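Local coordinates for putative TetR family transcriptional regulator (PDB 3BQY), which probably binds regulatory DNA as a two-subunit transcription factor of the TetR family, most likely acting as a repressor, at residues Arg6-Ala11 and Ala54-Asp59; Arg41-Lys46 and Leu50-Glu55; Ala86-His91 and Gly142-Glu147; Gln148-Pro153 and Leu159-Leu164; Glu75-Leu80 and Leu198-Leu203. All blocks are in the same frame, centred on the assembly; numbering follows the deposited sequence. Where two conformers were deposited one is given.

How the contacts relate
From the N terminus, contact 1 closes the first loop, folding helix 4-18 against the end of helix 46-57. Contact 2 is a short turn from the end of helix 36-42, ending on the same stretch of helix 46-57; the two share Ala54 and Glu55 and touch through Thr7, Val8, Phe43 and Ala52. Past helix 46-57 the chain enters the C-terminal core. Contact 5 closes its longest loop, joining helix 73-89 to helix 188-206, and inside it lie contacts 3 and 4 in series. Contact 3 packs helix 73-89 on helix 126-151, and contact 4 closes the loop between helix 126-151 and helix 161-167. Met57 against Ala87 and His91 connects contact 1 with contact 3.

Contact 1 of 5, residues Arg6-Ala11 and Ala54-Asp59; sequences RTVQTA and AEHMVD
Val8 and His56 face each other with their CA atoms 8.1 Å apart, where helix 4-18 passes the last turn of helix 46-57. This is packing in the all-helical DNA-binding domain of the TetR family, in which the first helix lies against the helix that leads on to the C-terminal core. Val8 points toward that helix. Its CG1 stands anti to the backbone N (chi1 171°) and meets the root of the histidine, 4.1 Å from His56 CB, while CG2 turns to Ala52 and Phe43 and joins the domain's hydrophobic core. Valine and histidine approach at a slant, and the imidazole continues toward the neighbouring Gln9. The Gln9 chain bends at chi2 (53°), which brings its carboxamide back toward His56; amide and ring planes stand 78° apart. The amide nitrogen, Gln9 NE2, bonds weakly to Asp13 one turn further on. Just beyond the histidine the helix stops: Val58 leaves helical geometry, and Asp59 N bonds to His56 O at 3.1 Å. On the exposed flank of the contact, the carbonyl oxygen of the glutamine side chain, Gln9 OE1, lies 4.0 Å from His56 CE1.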
# COMPACT_ATOMS: atom_id res chain seq x y z
N ARG A 6 -26.26 -7.54 -8.51
CA ARG A 6 -26.05 -8.97 -8.75
C ARG A 6 -24.76 -9.21 -9.53
O ARG A 6 -24.06 -10.20 -9.29
CB ARG A 6 -27.24 -9.56 -9.50
CG ARG A 6 -28.56 -9.42 -8.75
CD ARG A 6 -29.72 -10.02 -9.53
NE ARG A 6 -30.97 -9.93 -8.78
CZ ARG A 6 -32.18 -10.21 -9.27
NH1 ARG A 6 -32.33 -10.61 -10.53
NH2 ARG A 6 -33.25 -10.10 -8.49
N THR A 7 -24.47 -8.30 -10.47
CA THR A 7 -23.22 -8.32 -11.22
C THR A 7 -22.04 -8.10 -10.28
O THR A 7 -21.04 -8.82 -10.39
CB THR A 7 -23.23 -7.27 -12.32
OG1 THR A 7 -24.30 -7.58 -13.22
CG2 THR A 7 -21.93 -7.29 -13.11
N VAL A 8 -22.15 -7.15 -9.36
CA VAL A 8 -21.08 -6.91 -8.39
C VAL A 8 -20.85 -8.15 -7.50
O VAL A 8 -19.71 -8.53 -7.24
CB VAL A 8 -21.36 -5.66 -7.50
CG1 VAL A 8 -20.33 -5.59 -6.35
CG2 VAL A 8 -21.30 -4.38 -8.36
N GLN A 9 -21.93 -8.79 -7.07
CA GLN A 9 -21.81 -9.97 -6.23
C GLN A 9 -21.14 -11.13 -6.98
O GLN A 9 -20.27 -11.80 -6.45
CB GLN A 9 -23.18 -10.41 -5.70
CG GLN A 9 -23.09 -11.49 -4.63
CD GLN A 9 -22.15 -11.11 -3.47
OE1 GLN A 9 -22.45 -10.20 -2.70
NE2 GLN A 9 -21.01 -11.81 -3.36
N THR A 10 -21.56 -11.35 -8.21
CA THR A 10 -20.96 -12.39 -9.06
C THR A 10 -19.45 -12.13 -9.26
O THR A 10 -18.63 -13.06 -9.15
CB THR A 10 -21.71 -12.54 -10.38
OG1 THR A 10 -23.07 -12.92 -10.10
CG2 THR A 10 -21.08 -13.64 -11.26
N ALA A 11 -19.10 -10.88 -9.53
CA ALA A 11 -17.71 -10.47 -9.68
C ALA A 11 -16.89 -10.72 -8.41
O ALA A 11 -15.78 -11.26 -8.48
CB ALA A 11 -17.63 -9.01 -10.12
N ALA A 54 -15.18 -2.22 -4.90
CA ALA A 54 -14.44 -1.63 -3.79
C ALA A 54 -15.44 -0.93 -2.83
O ALA A 54 -15.36 -1.08 -1.61
CB ALA A 54 -13.42 -0.63 -4.32
N GLU A 55 -16.40 -0.20 -3.40
CA GLU A 55 -17.39 0.54 -2.60
C GLU A 55 -18.27 -0.45 -1.82
O GLU A 55 -18.53 -0.24 -0.64
CB GLU A 55 -18.19 1.50 -3.51
CG GLU A 55 -19.46 2.04 -2.92
CD GLU A 55 -19.23 3.12 -1.86
OE1 GLU A 55 -18.08 3.51 -1.58
OE2 GLU A 55 -20.24 3.57 -1.29
N HIS A 56 -18.67 -1.56 -2.44
CA HIS A 56 -19.42 -2.61 -1.75
C HIS A 56 -18.63 -3.32 -0.63
O HIS A 56 -19.20 -3.62 0.44
CB HIS A 56 -19.93 -3.64 -2.76
CG HIS A 56 -20.86 -4.64 -2.15
ND1 HIS A 56 -20.47 -5.93 -1.83
CD2 HIS A 56 -22.16 -4.53 -1.77
CE1 HIS A 56 -21.50 -6.58 -1.31
NE2 HIS A 56 -22.53 -5.75 -1.25
N MSE A 57 -17.34 -3.60 -0.87
CA MSE A 57 -16.50 -4.27 0.12
C MSE A 57 -16.46 -3.51 1.43
O MSE A 57 -16.39 -4.14 2.49
CB MSE A 57 -15.03 -4.38 -0.38
CG MSE A 57 -14.87 -5.35 -1.51
SE MSE A 57 -12.95 -5.29 -2.00
CE MSE A 57 -13.12 -6.37 -3.57
N VAL A 58 -16.50 -2.18 1.37
CA VAL A 58 -16.38 -1.37 2.60
C VAL A 58 -17.71 -0.93 3.21
O VAL A 58 -17.74 -0.08 4.10
CB VAL A 58 -15.39 -0.17 2.40
CG1 VAL A 58 -13.97 -0.73 2.09
CG2 VAL A 58 -15.81 0.75 1.23
N ASP A 59 -18.81 -1.49 2.72
CA ASP A 59 -20.13 -1.28 3.31
C ASP A 59 -20.07 -1.53 4.82
O ASP A 59 -19.54 -2.55 5.27
CB ASP A 59 -21.12 -2.25 2.68
CG ASP A 59 -22.51 -2.10 3.24
OD1 ASP A 59 -23.05 -0.96 3.24
OD2 ASP A 59 -23.05 -3.12 3.70

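Contact 2 of 5, residues Arg41-Lys46 and Leu50-Glu55; sequences RYFAAK and LTAMAE
Phe43 sits 9.2 Å from Ala52, CA to CA, and the separation drops to 6.2 Å between Lys46 and Leu50, where the two segments merge into one helix. The turn begins at the end of the predicted helix-turn-helix motif, whose last residue is Phe43: the motif's second helix runs out at Tyr42, Phe43 and Ala44 cross the bend, and Ala45 is the N-cap of helix 46-57. Phe43 does the packing. With its CG beside the backbone N (chi1 -59°), the ring swings from the bend toward helix 46-57, and CE1 comes to 3.9 Å from Ala52 CB, the methyl meeting the ring obliquely. Helix 4-18 packs on the phenyl group through Thr7, so it is wedged between two helices, consistent with holding the end of the motif against the domain. The other link is helical: Leu50 N donates to Lys46 O at 2.9 Å, nearly straight at 171°. Leu50 lays its own side chain over that carbonyl, CG 3.5 Å from Lys46 O, and goes on to pack on Leu20. The lysine chain reaches back to bond weakly through NZ to Leu23 O. Part-way along it, Lys46 CG lies 4.3 Å from Leu50 CD1.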
# COMPACT_ATOMS: atom_id res chain seq x y z
N ARG A 41 -23.44 -2.36 -20.65
CA ARG A 41 -24.58 -1.47 -20.44
C ARG A 41 -24.71 -1.05 -18.97
O ARG A 41 -25.21 0.04 -18.68
CB ARG A 41 -25.87 -2.10 -20.96
CG ARG A 41 -25.94 -2.11 -22.48
CD ARG A 41 -27.35 -2.47 -23.01
NE ARG A 41 -27.63 -3.91 -22.91
CZ ARG A 41 -27.51 -4.78 -23.92
NH1 ARG A 41 -27.11 -4.37 -25.12
NH2 ARG A 41 -27.80 -6.06 -23.73
N TYR A 42 -24.25 -1.90 -18.05
CA TYR A 42 -24.26 -1.59 -16.62
C TYR A 42 -22.98 -0.93 -16.13
O TYR A 42 -23.02 -0.10 -15.23
CB TYR A 42 -24.59 -2.86 -15.80
CG TYR A 42 -25.98 -3.35 -16.11
CD1 TYR A 42 -27.10 -2.79 -15.47
CD2 TYR A 42 -26.19 -4.34 -17.07
CE1 TYR A 42 -28.40 -3.22 -15.78
CE2 TYR A 42 -27.47 -4.78 -17.39
CZ TYR A 42 -28.58 -4.22 -16.74
OH TYR A 42 -29.85 -4.66 -17.06
N PHE A 43 -21.86 -1.31 -16.73
CA PHE A 43 -20.56 -0.75 -16.38
C PHE A 43 -19.84 -0.39 -17.66
O PHE A 43 -19.46 -1.28 -18.42
CB PHE A 43 -19.73 -1.77 -15.58
CG PHE A 43 -20.39 -2.21 -14.32
CD1 PHE A 43 -20.33 -1.42 -13.18
CD2 PHE A 43 -21.13 -3.39 -14.28
CE1 PHE A 43 -20.97 -1.81 -12.01
CE2 PHE A 43 -21.76 -3.79 -13.12
CZ PHE A 43 -21.67 -3.00 -11.98
N ALA A 44 -19.61 0.90 -17.88
CA ALA A 44 -18.99 1.36 -19.13
C ALA A 44 -17.60 0.77 -19.36
O ALA A 44 -17.18 0.56 -20.50
CB ALA A 44 -18.93 2.89 -19.17
N ALA A 45 -16.89 0.49 -18.26
CA ALA A 45 -15.55 -0.07 -18.31
C ALA A 45 -15.33 -0.98 -17.10
O ALA A 45 -16.07 -0.88 -16.11
CB ALA A 45 -14.52 1.04 -18.33
N LYS A 46 -14.34 -1.85 -17.19
CA LYS A 46 -13.99 -2.72 -16.06
C LYS A 46 -13.62 -1.90 -14.81
O LYS A 46 -13.97 -2.30 -13.70
CB LYS A 46 -12.87 -3.72 -16.40
CG LYS A 46 -12.70 -4.78 -15.27
CD LYS A 46 -11.69 -5.86 -15.64
CE LYS A 46 -10.29 -5.32 -15.76
NZ LYS A 46 -9.31 -6.44 -15.70
N LEU A 50 -14.84 -2.45 -10.97
CA LEU A 50 -13.89 -2.51 -9.84
C LEU A 50 -14.20 -1.46 -8.78
O LEU A 50 -14.16 -1.76 -7.57
CB LEU A 50 -12.44 -2.38 -10.31
CG LEU A 50 -11.95 -3.61 -11.13
CD1 LEU A 50 -10.65 -3.25 -11.83
CD2 LEU A 50 -11.79 -4.84 -10.27
N THR A 51 -14.53 -0.26 -9.23
CA THR A 51 -14.89 0.84 -8.32
C THR A 51 -16.14 0.45 -7.50
O THR A 51 -16.17 0.62 -6.28
CB THR A 51 -15.05 2.14 -9.13
OG1 THR A 51 -13.76 2.53 -9.63
CG2 THR A 51 -15.65 3.27 -8.28
N ALA A 52 -17.14 -0.12 -8.17
CA ALA A 52 -18.36 -0.57 -7.49
C ALA A 52 -18.10 -1.72 -6.49
O ALA A 52 -18.68 -1.74 -5.40
CB ALA A 52 -19.46 -0.96 -8.53
N MSE A 53 -17.21 -2.63 -6.86
CA MSE A 53 -16.76 -3.70 -5.99
C MSE A 53 -16.10 -3.16 -4.72
O MSE A 53 -16.45 -3.58 -3.61
CB MSE A 53 -15.82 -4.64 -6.74
CG MSE A 53 -16.55 -5.52 -7.79
SE MSE A 53 -15.28 -6.28 -9.07
CE MSE A 53 -14.53 -7.60 -7.86
N ALA A 54 -15.18 -2.22 -4.90
CA ALA A 54 -14.44 -1.63 -3.79
C ALA A 54 -15.44 -0.93 -2.83
O ALA A 54 -15.36 -1.08 -1.61
CB ALA A 54 -13.42 -0.63 -4.32
N GLU A 55 -16.40 -0.20 -3.40
CA GLU A 55 -17.39 0.54 -2.60
C GLU A 55 -18.27 -0.45 -1.82
O GLU A 55 -18.53 -0.24 -0.64
CB GLU A 55 -18.19 1.50 -3.51
CG GLU A 55 -19.46 2.04 -2.92
CD GLU A 55 -19.23 3.12 -1.86
OE1 GLU A 55 -18.08 3.51 -1.58
OE2 GLU A 55 -20.24 3.57 -1.29

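Contact 3 of 5, residues Ala86-His91 and Gly142-Glu147; sequences AALLAH and GHTLEE
The carboxylate of Glu147 takes the isobutyl end of Leu89 on one face: Leu89 CD2 stands 3.7 Å from Glu147 CD and CD1 3.8 Å from Glu147 OE2, the two chains crossing at about a right angle. At the carboxylate's rim, Glu147 OE1 forms a salt bridge with Arg85 and accepts a weak, bent bond from His143 NE2 (3.1 Å, 134°), so two donors share this oxygen and would be expected to help keep it charged in its buried setting. The His143 ring has Thr144 OG1 at its edge, in plane, and meets the ring of Phe192 with the planes about 50° apart. Thr144 fills the middle of the interface. Its OG1 bonds back to Thr140 O, which leaves the methyl CG2, anti to the backbone N, to face helix 73-89; there it lies 3.7 Å from Leu89 CD2 and 3.9 Å from Leu88 CB. The CA atoms of Leu89 and Thr144 are 7.1 Å apart. On the far side of helix 126-151, Leu145 packs on Leu145 of the second subunit. Here helices 73-89 and 126-151 pack close to the chain's centre, in the all-helical C-terminal core of a TetR-like regulator.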
# COMPACT_ATOMS: atom_id res chain seq x y z
N ALA A 86 -10.24 -5.77 7.74
CA ALA A 86 -11.07 -6.97 7.70
C ALA A 86 -11.91 -7.00 6.43
O ALA A 86 -12.05 -8.06 5.81
CB ALA A 86 -11.96 -7.02 8.96
N ALA A 87 -12.44 -5.85 6.02
CA ALA A 87 -13.29 -5.76 4.83
C ALA A 87 -12.46 -6.09 3.59
O ALA A 87 -12.96 -6.73 2.68
CB ALA A 87 -13.91 -4.38 4.70
N LEU A 88 -11.19 -5.68 3.56
CA LEU A 88 -10.35 -5.99 2.40
C LEU A 88 -9.87 -7.44 2.40
O LEU A 88 -9.74 -8.05 1.34
CB LEU A 88 -9.14 -5.05 2.34
CG LEU A 88 -9.51 -3.56 2.30
CD1 LEU A 88 -8.19 -2.74 2.21
CD2 LEU A 88 -10.50 -3.22 1.17
N LEU A 89 -9.57 -7.98 3.60
CA LEU A 89 -9.16 -9.39 3.73
C LEU A 89 -10.28 -10.38 3.40
O LEU A 89 -10.01 -11.55 3.11
CB LEU A 89 -8.64 -9.67 5.16
CG LEU A 89 -7.27 -9.07 5.53
CD1 LEU A 89 -7.00 -9.40 6.99
CD2 LEU A 89 -6.16 -9.60 4.63
N ALA A 90 -11.52 -9.91 3.46
CA ALA A 90 -12.70 -10.76 3.21
C ALA A 90 -12.78 -11.20 1.75
O ALA A 90 -13.53 -12.11 1.42
CB ALA A 90 -13.98 -10.07 3.63
N HIS A 91 -12.00 -10.56 0.88
CA HIS A 91 -11.99 -10.88 -0.56
C HIS A 91 -10.58 -11.07 -1.04
O HIS A 91 -9.69 -10.27 -0.71
CB HIS A 91 -12.65 -9.74 -1.35
CG HIS A 91 -14.01 -9.38 -0.84
ND1 HIS A 91 -15.15 -10.03 -1.24
CD2 HIS A 91 -14.40 -8.50 0.11
CE1 HIS A 91 -16.19 -9.54 -0.59
NE2 HIS A 91 -15.76 -8.61 0.23
N GLY A 142 -1.47 -0.45 2.63
CA GLY A 142 -0.14 -1.00 2.37
C GLY A 142 0.06 -2.32 3.09
O GLY A 142 0.55 -3.29 2.52
N HIS A 143 -0.33 -2.36 4.37
CA HIS A 143 -0.19 -3.59 5.16
C HIS A 143 -1.02 -4.74 4.55
O HIS A 143 -0.55 -5.88 4.42
CB HIS A 143 -0.68 -3.38 6.60
CG HIS A 143 -0.93 -4.68 7.31
ND1 HIS A 143 0.05 -5.34 8.01
CD2 HIS A 143 -2.03 -5.48 7.33
CE1 HIS A 143 -0.44 -6.48 8.48
NE2 HIS A 143 -1.70 -6.60 8.06
N THR A 144 -2.27 -4.44 4.20
CA THR A 144 -3.20 -5.48 3.72
C THR A 144 -2.78 -5.96 2.31
O THR A 144 -2.84 -7.16 2.01
CB THR A 144 -4.66 -4.97 3.76
OG1 THR A 144 -4.92 -4.45 5.09
CG2 THR A 144 -5.64 -6.16 3.52
N LEU A 145 -2.33 -5.04 1.47
CA LEU A 145 -1.78 -5.42 0.16
C LEU A 145 -0.66 -6.42 0.30
O LEU A 145 -0.62 -7.45 -0.41
CB LEU A 145 -1.22 -4.19 -0.55
CG LEU A 145 -2.15 -3.27 -1.31
CD1 LEU A 145 -1.38 -2.01 -1.63
CD2 LEU A 145 -2.59 -3.96 -2.61
N GLU A 146 0.26 -6.13 1.20
CA GLU A 146 1.41 -7.01 1.40
C GLU A 146 1.05 -8.33 2.09
O GLU A 146 1.60 -9.38 1.76
CB GLU A 146 2.56 -6.28 2.08
CG GLU A 146 3.00 -4.99 1.28
CD GLU A 146 3.67 -5.25 -0.11
OE1 GLU A 146 3.37 -6.27 -0.79
OE2 GLU A 146 4.50 -4.41 -0.52
N GLU A 147 0.10 -8.28 3.02
CA GLU A 147 -0.43 -9.52 3.63
C GLU A 147 -1.06 -10.41 2.57
O GLU A 147 -0.80 -11.63 2.52
CB GLU A 147 -1.46 -9.20 4.73
CG GLU A 147 -2.18 -10.46 5.22
CD GLU A 147 -3.05 -10.23 6.46
OE1 GLU A 147 -3.08 -9.12 7.02
OE2 GLU A 147 -3.70 -11.21 6.88

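Contact 4 of 5, residues Gln148-Pro153 and Leu159-Leu164; sequences QAALTP and LDEATL
Ala150 is the meeting point, touched by two carboxylates. Asp160 OD2 lies 3.6 Å from Ala150 CA and Glu161 OE2 comes to 4.0 Å from Ala150 CB; both acidic ends therefore meet the small residue, where the CA atoms of Ala150 and Asp160 are 5.6 Å apart. A water bridges the same pair, hydrogen-bonded at 2.7 Å to Ala150 O and at 2.8 Å to Asp160 OD1. One step out, both oxygens of the aspartate have further work. OD2 accepts from Gly156 N in the connecting loop, while OD1 takes a weak capping bond from Ala162 N at 3.1 Å. Asp160 is thus the N-cap of helix 161-167, and the pair sits in the TetR-like C-terminal domain where long helix 126-151 gives out and, after a loop, the chain sets off in a new direction as helix 161-167. The start of the new helix should suit the aspartate's negative charge. Glu161 reaches the alanine with an unusual chi1 of 13°, near eclipsed, so its exact placement is less certain, and Phe188 packs on both Ala150 and Glu161. On the other segment Thr152 finishes the old helix: its hydroxyl OG1 donates to Gln148 O at 2.7 Å. Gln148 in turn bonds through NE2 to Leu88 O of helix 73-89. Next to the N-cap, Leu159 O accepts from Tyr134 OH of the second subunit.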
# COMPACT_ATOMS: atom_id res chain seq x y z
N GLN A 148 -1.88 -9.82 1.70
CA GLN A 148 -2.53 -10.61 0.64
C GLN A 148 -1.56 -11.14 -0.42
O GLN A 148 -1.72 -12.27 -0.91
CB GLN A 148 -3.72 -9.87 0.03
CG GLN A 148 -4.87 -9.81 1.04
CD GLN A 148 -6.08 -9.07 0.54
OE1 GLN A 148 -5.96 -7.99 -0.04
NE2 GLN A 148 -7.26 -9.63 0.79
N ALA A 149 -0.55 -10.35 -0.75
CA ALA A 149 0.51 -10.80 -1.66
C ALA A 149 1.21 -12.06 -1.13
O ALA A 149 1.56 -12.96 -1.91
CB ALA A 149 1.51 -9.69 -1.90
N ALA A 150 1.41 -12.10 0.19
CA ALA A 150 2.09 -13.21 0.86
C ALA A 150 1.25 -14.47 0.89
O ALA A 150 1.80 -15.58 0.83
CB ALA A 150 2.48 -12.83 2.26
N LEU A 151 -0.07 -14.30 0.98
CA LEU A 151 -0.99 -15.43 1.07
C LEU A 151 -1.41 -15.98 -0.29
O LEU A 151 -2.04 -17.02 -0.37
CB LEU A 151 -2.24 -15.05 1.89
CG LEU A 151 -2.03 -14.63 3.35
CD1 LEU A 151 -3.20 -13.78 3.85
CD2 LEU A 151 -1.79 -15.84 4.25
N THR A 152 -1.05 -15.26 -1.36
CA THR A 152 -1.30 -15.69 -2.73
C THR A 152 -0.46 -16.93 -3.00
O THR A 152 0.71 -16.97 -2.61
CB THR A 152 -0.92 -14.59 -3.76
OG1 THR A 152 -1.56 -13.36 -3.40
CG2 THR A 152 -1.36 -14.97 -5.19
N PRO A 153 -1.06 -17.97 -3.64
CA PRO A 153 -0.30 -19.18 -3.99
C PRO A 153 1.08 -18.83 -4.56
O PRO A 153 1.15 -18.15 -5.59
CB PRO A 153 -1.17 -19.85 -5.06
CG PRO A 153 -2.58 -19.39 -4.76
CD PRO A 153 -2.48 -18.06 -4.05
N LEU A 159 8.83 -8.18 1.14
CA LEU A 159 9.25 -8.65 2.47
C LEU A 159 8.46 -9.89 2.88
O LEU A 159 8.16 -10.09 4.07
CB LEU A 159 9.13 -7.53 3.51
CG LEU A 159 9.92 -6.24 3.23
CD1 LEU A 159 9.63 -5.18 4.29
CD2 LEU A 159 11.41 -6.55 3.17
N ASP A 160 8.12 -10.71 1.89
CA ASP A 160 7.39 -11.94 2.12
C ASP A 160 8.18 -12.79 3.13
O ASP A 160 9.37 -13.07 2.93
CB ASP A 160 7.18 -12.69 0.80
CG ASP A 160 6.32 -13.94 0.94
OD1 ASP A 160 6.49 -14.72 1.90
OD2 ASP A 160 5.49 -14.18 0.05
N GLU A 161 7.50 -13.12 4.22
CA GLU A 161 7.99 -14.02 5.28
C GLU A 161 8.86 -15.19 4.79
O GLU A 161 10.04 -15.26 5.16
CB GLU A 161 6.82 -14.55 6.12
CG GLU A 161 5.42 -14.31 5.52
CD GLU A 161 4.65 -15.59 5.29
OE1 GLU A 161 5.26 -16.69 5.36
OE2 GLU A 161 3.44 -15.50 5.02
N ALA A 162 8.30 -16.07 3.97
CA ALA A 162 9.04 -17.26 3.51
C ALA A 162 10.28 -16.90 2.68
O ALA A 162 11.36 -17.47 2.86
CB ALA A 162 8.13 -18.18 2.74
N THR A 163 10.10 -15.93 1.78
CA THR A 163 11.16 -15.45 0.90
C THR A 163 12.39 -14.94 1.70
O THR A 163 13.53 -15.33 1.41
CB THR A 163 10.61 -14.38 -0.08
OG1 THR A 163 9.39 -14.87 -0.66
CG2 THR A 163 11.60 -14.07 -1.20
N LEU A 164 12.13 -14.11 2.71
CA LEU A 164 13.15 -13.65 3.66
C LEU A 164 14.00 -14.78 4.24
O LEU A 164 15.23 -14.75 4.11
CB LEU A 164 12.52 -12.81 4.78
CG LEU A 164 12.86 -11.36 4.47
CD1 LEU A 164 11.97 -10.34 5.20
CD2 LEU A 164 14.31 -11.15 4.84
O HOH W 1 4.30 -16.44 1.44

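Contact 5 of 5, residues Glu75-Leu80 and Leu198-Leu203; sequences ERTARL and LLLDGL
Leu200 sets its forked end against Thr77 and Ala78, one methyl to each, in the helical C-terminal core of this TetR-like protein, where the first long helix of the core, 73-89, packs on the last, 188-206. The fork is spread across two neighbouring residues of helix 73-89: CD1 rests 3.9 Å from Ala78 CB and CD2 is 3.8 Å from Thr77 CG2. Leucine and threonine slide past each other in opposite directions, each pointing at the other's helix, whereas the alanine methyl stands off to one flank and receives its branch of the leucine from the side. Chi2 of the leucine (169°) sets CD1 anti to CA, toward Ala78; the CA atoms of Ala78 and Leu200 are 8.0 Å apart. Thr77 is turned with OG1 beside its own backbone N (chi1 -63°), where the hydroxyl bonds to Trp73 O one turn back; its polar end is thus satisfied within the helix and the methyl is presented to the leucine. Val118 and Leu119 of helix 106-121 also pack on Thr77. Helix 188-206 turns another side to the second subunit, where Leu199 meets Leu199 of that chain, in keeping with the helix-bundle dimer interface known in this family. Nearer its root, Thr77 also touches the fork, with CB 4.0 Å from Leu200 CD2.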
# COMPACT_ATOMS: atom_id res chain seq x y z
N GLU A 75 -9.22 3.91 20.71
CA GLU A 75 -9.94 2.65 20.48
C GLU A 75 -10.89 2.76 19.30
O GLU A 75 -10.98 1.85 18.47
CB GLU A 75 -10.71 2.18 21.72
CG GLU A 75 -11.21 0.74 21.60
CD GLU A 75 -10.11 -0.21 21.15
OE1 GLU A 75 -9.04 -0.21 21.80
OE2 GLU A 75 -10.29 -0.91 20.12
N ARG A 76 -11.62 3.87 19.18
CA ARG A 76 -12.55 3.98 18.04
C ARG A 76 -11.80 4.10 16.70
O ARG A 76 -12.22 3.56 15.68
CB ARG A 76 -13.52 5.15 18.25
CG ARG A 76 -14.41 4.91 19.49
CD ARG A 76 -15.24 6.15 19.79
NE ARG A 76 -16.27 6.35 18.75
CZ ARG A 76 -16.68 7.53 18.28
NH1 ARG A 76 -16.11 8.67 18.67
NH2 ARG A 76 -17.65 7.57 17.37
N THR A 77 -10.69 4.83 16.72
CA THR A 77 -9.87 4.96 15.53
C THR A 77 -9.31 3.58 15.15
O THR A 77 -9.32 3.20 13.97
CB THR A 77 -8.73 5.95 15.76
OG1 THR A 77 -9.27 7.26 16.03
CG2 THR A 77 -7.83 6.04 14.48
N ALA A 78 -8.84 2.84 16.15
CA ALA A 78 -8.33 1.48 15.91
C ALA A 78 -9.43 0.58 15.32
O ALA A 78 -9.15 -0.22 14.43
CB ALA A 78 -7.78 0.86 17.22
N ARG A 79 -10.66 0.66 15.83
CA ARG A 79 -11.75 -0.19 15.30
C ARG A 79 -12.04 0.11 13.84
O ARG A 79 -12.30 -0.80 13.07
CB ARG A 79 -13.05 -0.05 16.12
CG ARG A 79 -12.97 -0.76 17.48
CD ARG A 79 -14.37 -1.16 17.97
NE ARG A 79 -15.22 0.02 18.07
CZ ARG A 79 -15.37 0.75 19.17
NH1 ARG A 79 -14.73 0.43 20.29
NH2 ARG A 79 -16.16 1.81 19.14
N LEU A 80 -11.99 1.38 13.46
CA LEU A 80 -12.16 1.77 12.05
C LEU A 80 -11.08 1.18 11.15
O LEU A 80 -11.39 0.66 10.07
CB LEU A 80 -12.16 3.28 11.91
CG LEU A 80 -13.45 4.01 12.33
CD1 LEU A 80 -13.11 5.47 12.48
CD2 LEU A 80 -14.57 3.81 11.27
N LEU A 198 1.74 2.01 16.94
CA LEU A 198 2.73 3.08 16.65
C LEU A 198 2.02 4.40 16.22
O LEU A 198 2.36 5.48 16.74
CB LEU A 198 3.72 2.70 15.54
CG LEU A 198 4.65 1.53 15.82
CD1 LEU A 198 5.63 1.36 14.66
CD2 LEU A 198 5.42 1.78 17.14
N LEU A 199 1.10 4.29 15.26
CA LEU A 199 0.36 5.46 14.75
C LEU A 199 -0.43 6.13 15.87
O LEU A 199 -0.38 7.36 15.99
CB LEU A 199 -0.60 5.08 13.59
CG LEU A 199 0.12 4.58 12.30
CD1 LEU A 199 -0.88 4.06 11.19
CD2 LEU A 199 0.95 5.74 11.70
N LEU A 200 -1.11 5.34 16.69
CA LEU A 200 -1.94 5.90 17.75
C LEU A 200 -1.10 6.53 18.86
O LEU A 200 -1.46 7.59 19.38
CB LEU A 200 -2.87 4.82 18.34
CG LEU A 200 -3.92 4.31 17.35
CD1 LEU A 200 -4.60 3.08 17.93
CD2 LEU A 200 -4.96 5.39 16.94
N ASP A 201 0.02 5.90 19.22
CA ASP A 201 0.99 6.49 20.16
C ASP A 201 1.54 7.79 19.60
O ASP A 201 1.70 8.77 20.34
CB ASP A 201 2.15 5.52 20.45
CG ASP A 201 1.77 4.42 21.43
OD1 ASP A 201 0.71 4.53 22.08
OD2 ASP A 201 2.54 3.45 21.57
N GLY A 202 1.86 7.80 18.31
CA GLY A 202 2.32 9.02 17.64
C GLY A 202 1.25 10.10 17.71
O GLY A 202 1.56 11.26 17.99
N LEU A 203 -0.02 9.75 17.44
CA LEU A 203 -1.11 10.73 17.57
C LEU A 203 -1.24 11.25 19.00
O LEU A 203 -1.48 12.46 19.19
CB LEU A 203 -2.44 10.15 17.09
CG LEU A 203 -2.52 10.06 15.56
CD1 LEU A 203 -3.66 9.13 15.13
CD2 LEU A 203 -2.66 11.49 14.99